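Local coordinates for serine--tRNA ligase, cytoplasmic (Candida albicans, PDB 3QO8), which catalyses the attachment of serine to tRNA(Ser), first activating the amino acid with ATP as Ser-AMP and then passing it to the acceptor end of the tRNA, at residues A[155-160]-A[414-419]; A[184-189]-A[433-438]; A[325-330]-A[409-414]; A[174-179]-A[285-290]. All coordinates share one frame; numbering follows the deposited sequence.

Contact 1 (A[155-160]-A[414-419]); sequences HEVLLR and CILENY. With SSA (5'-O-(N-(L-seryl)-sulfamoyl)adenosine), chain D.
A chi1 of 176° sets Val157 CG1 opposite the backbone N, and one of -65° holds Leu416 CG beside its own N; the two side chains run past one another in opposite senses, and Val157 CG1 comes to 3.6 Å from Leu416 CD2. The same methyl rides along the leucine stem, 3.9 Å from Leu416 CB. The second branch of the leucine serves a different partner: Leu416 CD1 lies 3.7 Å from Leu158 CB. One forked side chain is thus received by two successive residues of the facing helix, without any hydrogen bond between the segments. The helices are 154-160 and 408-419, the latter following directly on the antiparallel strands of the class II synthetase core; Leu425 of strand 424-426 also packs on Leu416. Two residues further on, Asn418 folds back on its own helix, and its ND2 donates to Cys414 O (3.1 Å) from above the carbonyl plane, while Asn418 N reaches that oxygen from the opposite face. Tyr419 ends the segment in a pocket holding the seryl-sulfamoyl adenosine of chain D. There the adenine lies at the phenol edge, with Tyr419 CE2 3.5 Å from the ligand's C4.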
# COMPACT_ATOMS: atom_id res chain seq x y z
N HIS A 155 14.54 -10.26 15.67
CA HIS A 155 13.18 -10.08 16.19
C HIS A 155 13.15 -9.91 17.71
O HIS A 155 12.30 -9.19 18.25
CB HIS A 155 12.22 -11.18 15.71
CG HIS A 155 12.53 -12.54 16.25
ND1 HIS A 155 11.97 -13.02 17.41
CD2 HIS A 155 13.31 -13.53 15.76
CE1 HIS A 155 12.41 -14.25 17.63
NE2 HIS A 155 13.22 -14.58 16.64
N GLU A 156 14.10 -10.53 18.40
CA GLU A 156 14.24 -10.37 19.85
C GLU A 156 14.70 -8.97 20.22
O GLU A 156 14.17 -8.35 21.14
CB GLU A 156 15.22 -11.43 20.41
CG GLU A 156 14.59 -12.82 20.50
CD GLU A 156 15.61 -13.93 20.78
OE1 GLU A 156 16.76 -13.82 20.31
OE2 GLU A 156 15.26 -14.92 21.46
N VAL A 157 15.70 -8.47 19.51
CA VAL A 157 16.12 -7.08 19.70
C VAL A 157 14.93 -6.14 19.51
O VAL A 157 14.64 -5.31 20.36
CB VAL A 157 17.24 -6.70 18.73
CG1 VAL A 157 17.59 -5.21 18.87
CG2 VAL A 157 18.48 -7.59 18.98
N LEU A 158 14.23 -6.29 18.39
CA LEU A 158 13.14 -5.37 18.08
C LEU A 158 12.05 -5.45 19.14
O LEU A 158 11.47 -4.44 19.51
CB LEU A 158 12.55 -5.64 16.70
CG LEU A 158 11.64 -4.57 16.08
CD1 LEU A 158 12.28 -3.17 16.11
CD2 LEU A 158 11.30 -4.98 14.65
N LEU A 159 11.78 -6.64 19.65
CA LEU A 159 10.82 -6.78 20.73
C LEU A 159 11.31 -6.09 22.01
O LEU A 159 10.55 -5.38 22.67
CB LEU A 159 10.53 -8.26 21.01
CG LEU A 159 9.27 -8.53 21.82
CD1 LEU A 159 8.06 -8.07 21.03
CD2 LEU A 159 9.15 -10.00 22.16
N ARG A 160 12.57 -6.29 22.38
CA ARG A 160 13.07 -5.69 23.62
C ARG A 160 13.05 -4.16 23.53
O ARG A 160 12.92 -3.47 24.55
CB ARG A 160 14.48 -6.21 23.96
CG ARG A 160 14.51 -7.66 24.42
CD ARG A 160 15.70 -7.91 25.34
NE ARG A 160 15.60 -7.12 26.57
CZ ARG A 160 16.57 -7.00 27.47
NH1 ARG A 160 17.72 -7.64 27.30
NH2 ARG A 160 16.39 -6.26 28.56
N CYS A 414 19.12 -6.43 9.95
CA CYS A 414 20.59 -6.56 9.96
C CYS A 414 21.24 -5.59 10.95
O CYS A 414 22.18 -5.93 11.68
CB CYS A 414 21.14 -6.31 8.56
SG CYS A 414 22.89 -6.70 8.42
N ILE A 415 20.73 -4.36 10.95
CA ILE A 415 21.17 -3.36 11.91
C ILE A 415 20.96 -3.85 13.34
O ILE A 415 21.86 -3.75 14.19
CB ILE A 415 20.42 -2.02 11.69
CG1 ILE A 415 20.92 -1.37 10.39
CG2 ILE A 415 20.61 -1.09 12.90
CD1 ILE A 415 20.09 -0.21 9.90
N LEU A 416 19.76 -4.35 13.62
CA LEU A 416 19.45 -4.82 14.97
C LEU A 416 20.48 -5.84 15.46
O LEU A 416 20.96 -5.76 16.59
CB LEU A 416 18.06 -5.44 15.02
CG LEU A 416 16.90 -4.46 14.76
CD1 LEU A 416 15.58 -5.18 14.70
CD2 LEU A 416 16.85 -3.37 15.82
N GLU A 417 20.82 -6.83 14.62
CA GLU A 417 21.73 -7.86 15.12
C GLU A 417 23.15 -7.30 15.27
O GLU A 417 23.87 -7.68 16.18
CB GLU A 417 21.71 -9.13 14.26
CG GLU A 417 20.35 -9.82 14.27
CD GLU A 417 20.38 -11.25 13.77
OE1 GLU A 417 21.47 -11.75 13.40
OE2 GLU A 417 19.31 -11.89 13.76
N ASN A 418 23.52 -6.37 14.40
CA ASN A 418 24.89 -5.84 14.42
C ASN A 418 25.13 -4.62 15.33
O ASN A 418 26.27 -4.24 15.57
CB ASN A 418 25.36 -5.52 12.99
CG ASN A 418 25.77 -6.77 12.23
OD1 ASN A 418 26.75 -7.43 12.59
ND2 ASN A 418 25.02 -7.12 11.18
N TYR A 419 24.06 -4.02 15.83
CA TYR A 419 24.19 -2.81 16.64
C TYR A 419 23.69 -3.03 18.06
O TYR A 419 23.63 -2.10 18.85
CB TYR A 419 23.50 -1.60 15.99
CG TYR A 419 24.36 -0.91 14.95
CD1 TYR A 419 24.49 -1.43 13.67
CD2 TYR A 419 25.06 0.25 15.26
CE1 TYR A 419 25.29 -0.80 12.71
CE2 TYR A 419 25.87 0.89 14.32
CZ TYR A 419 25.98 0.35 13.04
OH TYR A 419 26.78 0.96 12.09
N10 SSA D . 35.99 4.51 8.81
CA SSA D . 35.21 4.99 9.94
CB SSA D . 34.33 6.14 9.48
OG SSA D . 33.49 6.58 10.55
C9 SSA D . 34.37 3.87 10.48
O9 SSA D . 33.67 4.04 11.47
N8 SSA D . 34.42 2.71 9.83
S1 SSA D . 33.44 1.49 10.20
O1S SSA D . 33.50 0.51 9.15
O2S SSA D . 33.84 0.91 11.46
O5' SSA D . 32.01 2.04 10.34
C5' SSA D . 31.18 2.26 9.20
C4' SSA D . 30.03 3.17 9.62
O4' SSA D . 29.08 2.47 10.43
C3' SSA D . 30.52 4.33 10.47
O3' SSA D . 30.70 5.51 9.67
C2' SSA D . 29.43 4.55 11.49
O2' SSA D . 28.53 5.56 11.03
C1' SSA D . 28.69 3.23 11.57
N9 SSA D . 29.11 2.57 12.83
C8 SSA D . 29.97 1.55 12.96
N7 SSA D . 30.10 1.26 14.28
C5 SSA D . 29.31 2.12 14.97
C6 SSA D . 29.03 2.30 16.32
N6 SSA D . 29.61 1.51 17.27
N1 SSA D . 28.18 3.29 16.68
C2 SSA D . 27.60 4.07 15.76
N3 SSA D . 27.85 3.92 14.45
C4 SSA D . 28.70 2.95 14.04

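Contact 2 (A[184-189]-A[433-438]); sequences GVFLNQ and KYIPGE
This is an apolar contact between a helix and a loop, in which a proline sets its CD-CG edge on the face of a phenylalanine ring: helix 183-200 meets the loop between strands 424-426 and 441-443. Pro436 CD stands above the centre of the Phe186 ring, 3.8 Å from its centroid and only 12° off the ring normal, which makes a CH-pi interaction. Pro436 CG leans toward the rim of the same face and comes 3.7 Å from Phe186 CE1. Chi1 of the phenylalanine (-73°) sets the ring beside the backbone N, and chi2 (-36°) turns its face to the proline. Ile435 fills in beside the ring stem, its CG2 4.1 Å from Phe186 CB, while the other branch of the isoleucine stretches on until CD1 meets Leu187 CD2. Polar atoms are joined through a water, which donates both its hydrogens, one to Phe186 O and one to Tyr434 O, each at 2.7 Å, bridging the helix backbone to the loop. The loop is shaped by a type II beta turn from Ile435 to Glu438, closed by Glu438 N on Ile435 O (2.8 Å), with Gly437 at the positive phi that such a turn favours. Tyr434 continues the contact along helix 183-200, touching Ala190, Asn193 and Ser197; Leu187 also packs on Ile412 of helix 408-419, and Phe186 meets Pro206 of the second subunit, so that the helix lies between this loop, the neighbouring helix and the dimer partner.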
# COMPACT_ATOMS: atom_id res chain seq x y z
N GLY A 184 10.96 1.80 15.97
CA GLY A 184 10.75 0.96 14.80
C GLY A 184 10.30 1.82 13.63
O GLY A 184 10.81 1.66 12.52
N VAL A 185 9.37 2.73 13.88
CA VAL A 185 8.90 3.66 12.85
C VAL A 185 10.02 4.60 12.46
O VAL A 185 10.27 4.80 11.28
CB VAL A 185 7.68 4.50 13.32
CG1 VAL A 185 7.22 5.46 12.18
CG2 VAL A 185 6.52 3.59 13.78
N PHE A 186 10.71 5.17 13.45
CA PHE A 186 11.76 6.16 13.17
C PHE A 186 12.93 5.57 12.37
O PHE A 186 13.49 6.22 11.49
CB PHE A 186 12.27 6.80 14.46
CG PHE A 186 11.31 7.77 15.11
CD1 PHE A 186 10.51 8.59 14.33
CD2 PHE A 186 11.21 7.86 16.49
CE1 PHE A 186 9.64 9.51 14.92
CE2 PHE A 186 10.33 8.77 17.09
CZ PHE A 186 9.55 9.58 16.31
N LEU A 187 13.30 4.33 12.68
CA LEU A 187 14.38 3.69 11.94
C LEU A 187 13.98 3.41 10.50
O LEU A 187 14.79 3.54 9.59
CB LEU A 187 14.81 2.38 12.62
CG LEU A 187 15.74 2.54 13.82
CD1 LEU A 187 15.76 1.28 14.67
CD2 LEU A 187 17.14 2.92 13.35
N ASN A 188 12.75 2.96 10.31
CA ASN A 188 12.26 2.71 8.96
C ASN A 188 12.28 3.99 8.12
O ASN A 188 12.80 4.00 7.00
CB ASN A 188 10.87 2.09 8.99
CG ASN A 188 10.55 1.32 7.73
OD1 ASN A 188 11.24 0.36 7.38
ND2 ASN A 188 9.48 1.71 7.07
N GLN A 189 11.75 5.07 8.67
CA GLN A 189 11.78 6.37 8.00
C GLN A 189 13.21 6.86 7.77
O GLN A 189 13.52 7.43 6.71
CB GLN A 189 10.97 7.41 8.79
CG GLN A 189 9.46 7.20 8.68
CD GLN A 189 8.96 7.31 7.26
OE1 GLN A 189 8.31 6.41 6.73
NE2 GLN A 189 9.26 8.44 6.63
N LYS A 433 20.79 11.66 12.21
CA LYS A 433 20.24 12.96 11.87
C LYS A 433 18.81 12.83 11.35
O LYS A 433 18.10 13.83 11.28
CB LYS A 433 21.13 13.68 10.84
CG LYS A 433 21.04 13.10 9.43
CD LYS A 433 21.92 13.87 8.45
CE LYS A 433 21.10 14.49 7.33
NZ LYS A 433 20.15 15.55 7.81
N TYR A 434 18.39 11.61 11.02
CA TYR A 434 17.05 11.39 10.47
C TYR A 434 16.03 11.03 11.54
O TYR A 434 14.86 10.82 11.25
CB TYR A 434 17.07 10.31 9.37
CG TYR A 434 17.91 10.68 8.17
CD1 TYR A 434 17.36 11.45 7.14
CD2 TYR A 434 19.23 10.30 8.07
CE1 TYR A 434 18.13 11.81 6.04
CE2 TYR A 434 20.01 10.65 6.97
CZ TYR A 434 19.44 11.41 5.96
OH TYR A 434 20.19 11.76 4.87
N ILE A 435 16.49 10.97 12.79
CA ILE A 435 15.66 10.54 13.90
C ILE A 435 15.53 11.68 14.91
O ILE A 435 16.53 12.29 15.29
CB ILE A 435 16.27 9.31 14.58
CG1 ILE A 435 16.32 8.13 13.59
CG2 ILE A 435 15.50 8.94 15.86
CD1 ILE A 435 17.13 6.91 14.12
N PRO A 436 14.29 11.99 15.33
CA PRO A 436 14.08 13.07 16.30
C PRO A 436 14.93 12.85 17.56
O PRO A 436 14.93 11.76 18.13
CB PRO A 436 12.59 12.95 16.64
CG PRO A 436 11.98 12.31 15.43
CD PRO A 436 13.03 11.33 14.94
N GLY A 437 15.66 13.88 17.97
CA GLY A 437 16.53 13.77 19.12
C GLY A 437 17.92 13.29 18.75
O GLY A 437 18.82 13.30 19.59
N GLU A 438 18.09 12.87 17.51
CA GLU A 438 19.36 12.30 17.05
C GLU A 438 19.98 11.42 18.14
O GLU A 438 21.12 11.64 18.55
CB GLU A 438 20.33 13.40 16.63
CG GLU A 438 19.74 14.37 15.61
CD GLU A 438 20.74 15.38 15.10
OE1 GLU A 438 21.92 15.33 15.51
OE2 GLU A 438 20.35 16.24 14.27
O HOH W 1 13.01 8.87 11.59

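Contact 3 (A[325-330]-A[409-414]). With SSA (5'-O-(N-(L-seryl)-sulfamoyl)adenosine), chain B; SSA (5'-O-(N-(L-seryl)-sulfamoyl)adenosine), chain D.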
# COMPACT_ATOMS: atom_id res chain seq x y z
N GLU A 325 28.58 0.76 -1.16
CA GLU A 325 28.91 1.97 -0.44
C GLU A 325 27.85 2.27 0.62
O GLU A 325 28.17 2.64 1.75
CB GLU A 325 29.06 3.15 -1.41
CG GLU A 325 29.47 4.44 -0.73
CD GLU A 325 29.48 5.65 -1.68
OE1 GLU A 325 29.29 5.46 -2.91
OE2 GLU A 325 29.66 6.78 -1.19
N PHE A 326 26.59 2.09 0.26
CA PHE A 326 25.50 2.28 1.22
C PHE A 326 25.67 1.38 2.45
O PHE A 326 25.59 1.85 3.59
CB PHE A 326 24.15 2.04 0.53
CG PHE A 326 22.94 2.30 1.42
CD1 PHE A 326 22.46 3.58 1.60
CD2 PHE A 326 22.30 1.25 2.06
CE1 PHE A 326 21.35 3.82 2.41
CE2 PHE A 326 21.20 1.47 2.88
CZ PHE A 326 20.72 2.76 3.06
N TYR A 327 25.91 0.08 2.25
CA TYR A 327 26.07 -0.82 3.40
C TYR A 327 27.36 -0.57 4.17
O TYR A 327 27.40 -0.71 5.40
CB TYR A 327 25.87 -2.30 3.01
CG TYR A 327 24.42 -2.46 2.66
CD1 TYR A 327 23.47 -2.58 3.65
CD2 TYR A 327 24.00 -2.36 1.34
CE1 TYR A 327 22.12 -2.65 3.34
CE2 TYR A 327 22.64 -2.43 1.02
CZ TYR A 327 21.72 -2.57 2.02
OH TYR A 327 20.37 -2.61 1.72
N GLN A 328 28.40 -0.17 3.46
CA GLN A 328 29.63 0.21 4.15
C GLN A 328 29.36 1.38 5.08
O GLN A 328 29.89 1.44 6.19
CB GLN A 328 30.72 0.57 3.15
CG GLN A 328 31.24 -0.62 2.40
CD GLN A 328 32.40 -0.27 1.51
OE1 GLN A 328 33.07 0.73 1.74
NE2 GLN A 328 32.64 -1.09 0.49
N SER A 329 28.53 2.31 4.62
CA SER A 329 28.22 3.52 5.38
C SER A 329 27.42 3.19 6.64
O SER A 329 27.42 3.95 7.61
CB SER A 329 27.46 4.54 4.51
OG SER A 329 26.07 4.28 4.50
N LEU A 330 26.75 2.04 6.63
CA LEU A 330 26.02 1.58 7.81
C LEU A 330 26.86 0.64 8.66
O LEU A 330 26.41 0.20 9.72
CB LEU A 330 24.73 0.86 7.39
CG LEU A 330 23.63 1.73 6.78
CD1 LEU A 330 22.58 0.87 6.07
CD2 LEU A 330 22.99 2.57 7.88
N GLU A 409 12.74 -2.74 6.05
CA GLU A 409 12.46 -3.60 7.20
C GLU A 409 13.56 -4.68 7.33
O GLU A 409 14.03 -4.96 8.44
CB GLU A 409 11.08 -4.24 7.11
CG GLU A 409 9.91 -3.30 7.59
CD GLU A 409 9.40 -2.34 6.52
OE1 GLU A 409 9.92 -2.36 5.39
OE2 GLU A 409 8.47 -1.54 6.83
N ARG A 410 13.96 -5.28 6.22
CA ARG A 410 15.01 -6.31 6.29
C ARG A 410 16.37 -5.71 6.65
O ARG A 410 17.15 -6.30 7.40
CB ARG A 410 15.11 -7.15 5.01
CG ARG A 410 16.11 -8.31 5.17
CD ARG A 410 16.15 -9.24 3.94
NE ARG A 410 14.89 -9.95 3.79
CZ ARG A 410 14.70 -10.92 2.90
NH1 ARG A 410 15.71 -11.31 2.11
NH2 ARG A 410 13.52 -11.52 2.82
N THR A 411 16.64 -4.51 6.14
CA THR A 411 17.85 -3.80 6.53
C THR A 411 17.84 -3.48 8.02
O THR A 411 18.87 -3.55 8.67
CB THR A 411 18.04 -2.52 5.70
OG1 THR A 411 18.29 -2.89 4.34
CG2 THR A 411 19.23 -1.72 6.21
N ILE A 412 16.68 -3.13 8.57
CA ILE A 412 16.58 -2.94 10.01
C ILE A 412 16.97 -4.21 10.75
O ILE A 412 17.72 -4.16 11.73
CB ILE A 412 15.16 -2.52 10.44
CG1 ILE A 412 14.91 -1.05 10.05
CG2 ILE A 412 15.00 -2.73 11.97
CD1 ILE A 412 13.43 -0.58 10.21
N CYS A 413 16.51 -5.36 10.26
CA CYS A 413 16.89 -6.63 10.90
C CYS A 413 18.41 -6.80 11.01
O CYS A 413 18.93 -7.23 12.03
CB CYS A 413 16.29 -7.82 10.16
SG CYS A 413 14.48 -7.84 10.20
N CYS A 414 19.12 -6.43 9.95
CA CYS A 414 20.59 -6.56 9.96
C CYS A 414 21.24 -5.59 10.95
O CYS A 414 22.18 -5.93 11.68
CB CYS A 414 21.14 -6.31 8.56
SG CYS A 414 22.89 -6.70 8.42
N10 SSA B . 13.54 -4.91 -8.05
CA SSA B . 14.47 -5.93 -7.59
CB SSA B . 15.69 -5.28 -6.94
OG SSA B . 15.33 -4.67 -5.68
C9 SSA B . 13.80 -6.85 -6.61
O9 SSA B . 12.66 -6.64 -6.20
N8 SSA B . 14.51 -7.90 -6.21
S1 SSA B . 14.10 -8.81 -4.96
O1S SSA B . 12.94 -9.62 -5.20
O2S SSA B . 15.21 -9.64 -4.62
O5' SSA B . 13.83 -7.91 -3.73
C5' SSA B . 14.78 -6.95 -3.31
C4' SSA B . 14.99 -7.06 -1.80
O4' SSA B . 13.78 -6.86 -1.05
C3' SSA B . 15.47 -8.42 -1.35
O3' SSA B . 16.88 -8.55 -1.61
C2' SSA B . 15.12 -8.37 0.14
O2' SSA B . 16.11 -7.60 0.86
C1' SSA B . 13.81 -7.59 0.16
N9 SSA B . 12.66 -8.52 0.20
C8 SSA B . 12.25 -9.34 -0.78
N7 SSA B . 11.18 -10.04 -0.34
C5 SSA B . 10.92 -9.63 0.92
C6 SSA B . 9.96 -9.97 1.85
N6 SSA B . 9.04 -10.90 1.53
N1 SSA B . 9.96 -9.37 3.06
C2 SSA B . 10.89 -8.45 3.36
N3 SSA B . 11.83 -8.09 2.47
C4 SSA B . 11.87 -8.68 1.26
N10 SSA D . 35.99 4.51 8.81
CA SSA D . 35.21 4.99 9.94
CB SSA D . 34.33 6.14 9.48
OG SSA D . 33.49 6.58 10.55
C9 SSA D . 34.37 3.87 10.48
O9 SSA D . 33.67 4.04 11.47
N8 SSA D . 34.42 2.71 9.83
S1 SSA D . 33.44 1.49 10.20
O1S SSA D . 33.50 0.51 9.15
O2S SSA D . 33.84 0.91 11.46
O5' SSA D . 32.01 2.04 10.34
C5' SSA D . 31.18 2.26 9.20
C4' SSA D . 30.03 3.17 9.62
O4' SSA D . 29.08 2.47 10.43
C3' SSA D . 30.52 4.33 10.47
O3' SSA D . 30.70 5.51 9.67
C2' SSA D . 29.43 4.55 11.49
O2' SSA D . 28.53 5.56 11.03
C1' SSA D . 28.69 3.23 11.57
N9 SSA D . 29.11 2.57 12.83
C8 SSA D . 29.97 1.55 12.96
N7 SSA D . 30.10 1.26 14.28
C5 SSA D . 29.31 2.12 14.97
C6 SSA D . 29.03 2.30 16.32
N6 SSA D . 29.61 1.51 17.27
N1 SSA D . 28.18 3.29 16.68
C2 SSA D . 27.60 4.07 15.76
N3 SSA D . 27.85 3.92 14.45
C4 SSA D . 28.70 2.95 14.04
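Thr411 OG1 is gripped within its own chain by Ser406 OG and Ala407 O, both by hydrogen bonds, and lies 3.4 Å from Tyr327 OH, in the plane of the phenol ring at its edge. These side chains join the C-terminal end of helix 312-329 to helix 408-419 in the class II synthetase core, built on a largely antiparallel sheet. Tyr327 OH has its own clear partner in Leu405 O, so residues 405-407 hold both hydroxyls. The tyrosine ring is covered on one face by Phe326, whose CD2 stands 3.8 Å above its centre. Beside this polar pair the contact is apolar: Thr411 CG2, anti to the backbone N, approaches Leu330 CD1 at 4.2 Å. The segments border different bound ligands. Residues 328-330 line a second pocket, that of the chain D ligand, through backbone atoms, Gln328 O being 3.4 Å from its C5'. Arg410, bent at chi3 (-67°), turns to the chain B molecule in the catalytic pocket, which also bonds to Thr404, Glu302 and Glu366; NE donates to Phe293 O and NH1 to Glu366 O, and the ligand's C2' lies 3.5 Å above one guanidinium face, offset toward its rim.

Contact 4 (A[174-179]-A[285-290])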
# COMPACT_ATOMS: atom_id res chain seq x y z
N GLY A 174 -3.25 -11.18 9.82
CA GLY A 174 -2.93 -12.58 9.55
C GLY A 174 -1.43 -12.79 9.62
O GLY A 174 -0.68 -11.90 10.04
N HIS A 175 -0.97 -13.96 9.18
CA HIS A 175 0.45 -14.33 9.30
C HIS A 175 1.41 -13.29 8.73
O HIS A 175 1.18 -12.75 7.65
CB HIS A 175 0.70 -15.70 8.66
CG HIS A 175 0.12 -16.84 9.44
ND1 HIS A 175 0.02 -16.82 10.82
CD2 HIS A 175 -0.39 -18.03 9.04
CE1 HIS A 175 -0.52 -17.96 11.23
NE2 HIS A 175 -0.78 -18.70 10.17
N ARG A 176 2.50 -13.07 9.46
CA ARG A 176 3.53 -12.08 9.13
C ARG A 176 3.09 -10.62 9.30
O ARG A 176 3.88 -9.71 9.06
CB ARG A 176 4.10 -12.29 7.72
CG ARG A 176 4.53 -13.73 7.43
CD ARG A 176 5.21 -13.81 6.08
NE ARG A 176 5.55 -15.18 5.68
CZ ARG A 176 6.67 -15.80 6.01
NH1 ARG A 176 6.89 -17.05 5.59
NH2 ARG A 176 7.57 -15.19 6.78
N GLY A 177 1.85 -10.40 9.72
CA GLY A 177 1.37 -9.03 9.89
C GLY A 177 2.09 -8.32 11.02
O GLY A 177 2.45 -8.95 11.99
N TYR A 178 2.30 -7.00 10.90
CA TYR A 178 2.99 -6.27 11.96
C TYR A 178 2.64 -4.79 11.96
O TYR A 178 2.29 -4.22 10.92
CB TYR A 178 4.51 -6.39 11.82
CG TYR A 178 5.06 -5.78 10.54
CD1 TYR A 178 5.64 -4.52 10.53
CD2 TYR A 178 4.99 -6.48 9.34
CE1 TYR A 178 6.14 -3.96 9.36
CE2 TYR A 178 5.49 -5.93 8.16
CZ TYR A 178 6.06 -4.68 8.18
OH TYR A 178 6.57 -4.15 7.01
N PHE A 179 2.74 -4.19 13.14
CA PHE A 179 2.81 -2.73 13.28
C PHE A 179 4.26 -2.41 13.60
O PHE A 179 4.90 -3.19 14.30
CB PHE A 179 1.99 -2.27 14.47
CG PHE A 179 0.50 -2.38 14.30
CD1 PHE A 179 -0.28 -1.23 14.15
CD2 PHE A 179 -0.13 -3.62 14.32
CE1 PHE A 179 -1.66 -1.32 14.01
CE2 PHE A 179 -1.51 -3.72 14.18
CZ PHE A 179 -2.28 -2.57 14.02
N HIS A 285 6.34 -20.97 3.30
CA HIS A 285 5.59 -21.30 4.50
C HIS A 285 6.51 -21.57 5.68
O HIS A 285 7.41 -22.40 5.60
CB HIS A 285 4.69 -22.52 4.25
CG HIS A 285 3.75 -22.35 3.10
ND1 HIS A 285 2.47 -21.85 3.25
CD2 HIS A 285 3.90 -22.61 1.78
CE1 HIS A 285 1.87 -21.81 2.07
NE2 HIS A 285 2.72 -22.27 1.16
N GLY A 286 6.29 -20.84 6.77
CA GLY A 286 7.04 -21.06 7.99
C GLY A 286 8.45 -20.49 8.00
O GLY A 286 8.96 -20.10 9.05
N LYS A 287 9.08 -20.43 6.83
CA LYS A 287 10.46 -19.93 6.75
C LYS A 287 10.56 -18.45 7.13
O LYS A 287 9.86 -17.60 6.58
CB LYS A 287 11.06 -20.19 5.36
CG LYS A 287 10.26 -19.61 4.21
CD LYS A 287 10.94 -19.89 2.87
CE LYS A 287 12.34 -19.32 2.83
NZ LYS A 287 12.99 -19.51 1.50
N ASP A 288 11.44 -18.17 8.09
CA ASP A 288 11.61 -16.82 8.62
C ASP A 288 10.30 -16.36 9.26
O ASP A 288 9.76 -15.31 8.92
CB ASP A 288 12.05 -15.86 7.51
CG ASP A 288 13.22 -16.40 6.69
OD1 ASP A 288 14.21 -16.88 7.29
OD2 ASP A 288 13.15 -16.35 5.44
N ALA A 289 9.82 -17.17 10.20
CA ALA A 289 8.48 -17.03 10.77
C ALA A 289 8.26 -15.76 11.58
O ALA A 289 7.21 -15.12 11.47
CB ALA A 289 8.14 -18.26 11.61
N TRP A 290 9.24 -15.40 12.40
CA TRP A 290 9.07 -14.26 13.29
C TRP A 290 10.01 -13.12 12.91
O TRP A 290 11.10 -13.34 12.37
CB TRP A 290 9.26 -14.69 14.75
CG TRP A 290 8.25 -14.12 15.72
CD1 TRP A 290 8.52 -13.51 16.92
CD2 TRP A 290 6.82 -14.10 15.58
NE1 TRP A 290 7.35 -13.13 17.53
CE2 TRP A 290 6.29 -13.47 16.73
CE3 TRP A 290 5.93 -14.55 14.59
CZ2 TRP A 290 4.92 -13.29 16.92
CZ3 TRP A 290 4.57 -14.36 14.78
CH2 TRP A 290 4.08 -13.74 15.93
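Arg176 reaches across with its guanidinium and holds two successive carbonyls of the loop 285-290. NH1 donates to Lys287 O at 3.2 Å, with an N-H...O angle of 154° and the acceptor in the plane of the guanidinium. NH2 adds two weak bonds, to Asp288 O at 3.1 Å and to Lys287 O at 3.3 Å, so Lys287 O is shared by both nitrogens. The side chain runs extended from CG to NE, which carries the charged group well clear of its own backbone. NH1 also donates to Ser284 O and NH2 to Arg294 O, so four backbone carbonyls, from Ser284, Lys287, Asp288 and Arg294, accept from the guanidinium. Asp288 turns its carboxylate to a salt bridge with Arg294. Glu281 and Val295, which probably bind ATP, lie close to Arg176. Behind the arginine a type II beta turn runs from Gly174 to Gly177, closed by Gly177 N on Gly174 O (3.0 Å), with Arg176 at positive phi (71°). This turn follows helix 166-173 and leads into strand 179-181, while 285-290 belongs to the loop of class II motif 2, which links the antiparallel strands 269-278 and 297-307 of the core sheet.

How the contacts relate
Contacts 1, 2 and 3 are buried, whereas contact 4 lies at the surface, and their chemistry follows: the first two are made by apolar side chains, with a bridging water in contact 2, contact 3 mixes methyl packing with hydroxyls tied to neighbouring residues, and contact 4 rests on an arginine and backbone carbonyls. Helix 408-419 serves contacts 1 and 3, which share Cys414 and meet where Tyr419 OH bonds to Leu330 O beside the chain D ligand. Ile412 of that helix packs against 184-189, linking contact 2 to contact 3. Contact 4 reaches contacts 1 and 3 through Trp290, whose ring meets His155, and Tyr178 OH, in a weak hydrogen bond with Glu409 OE2.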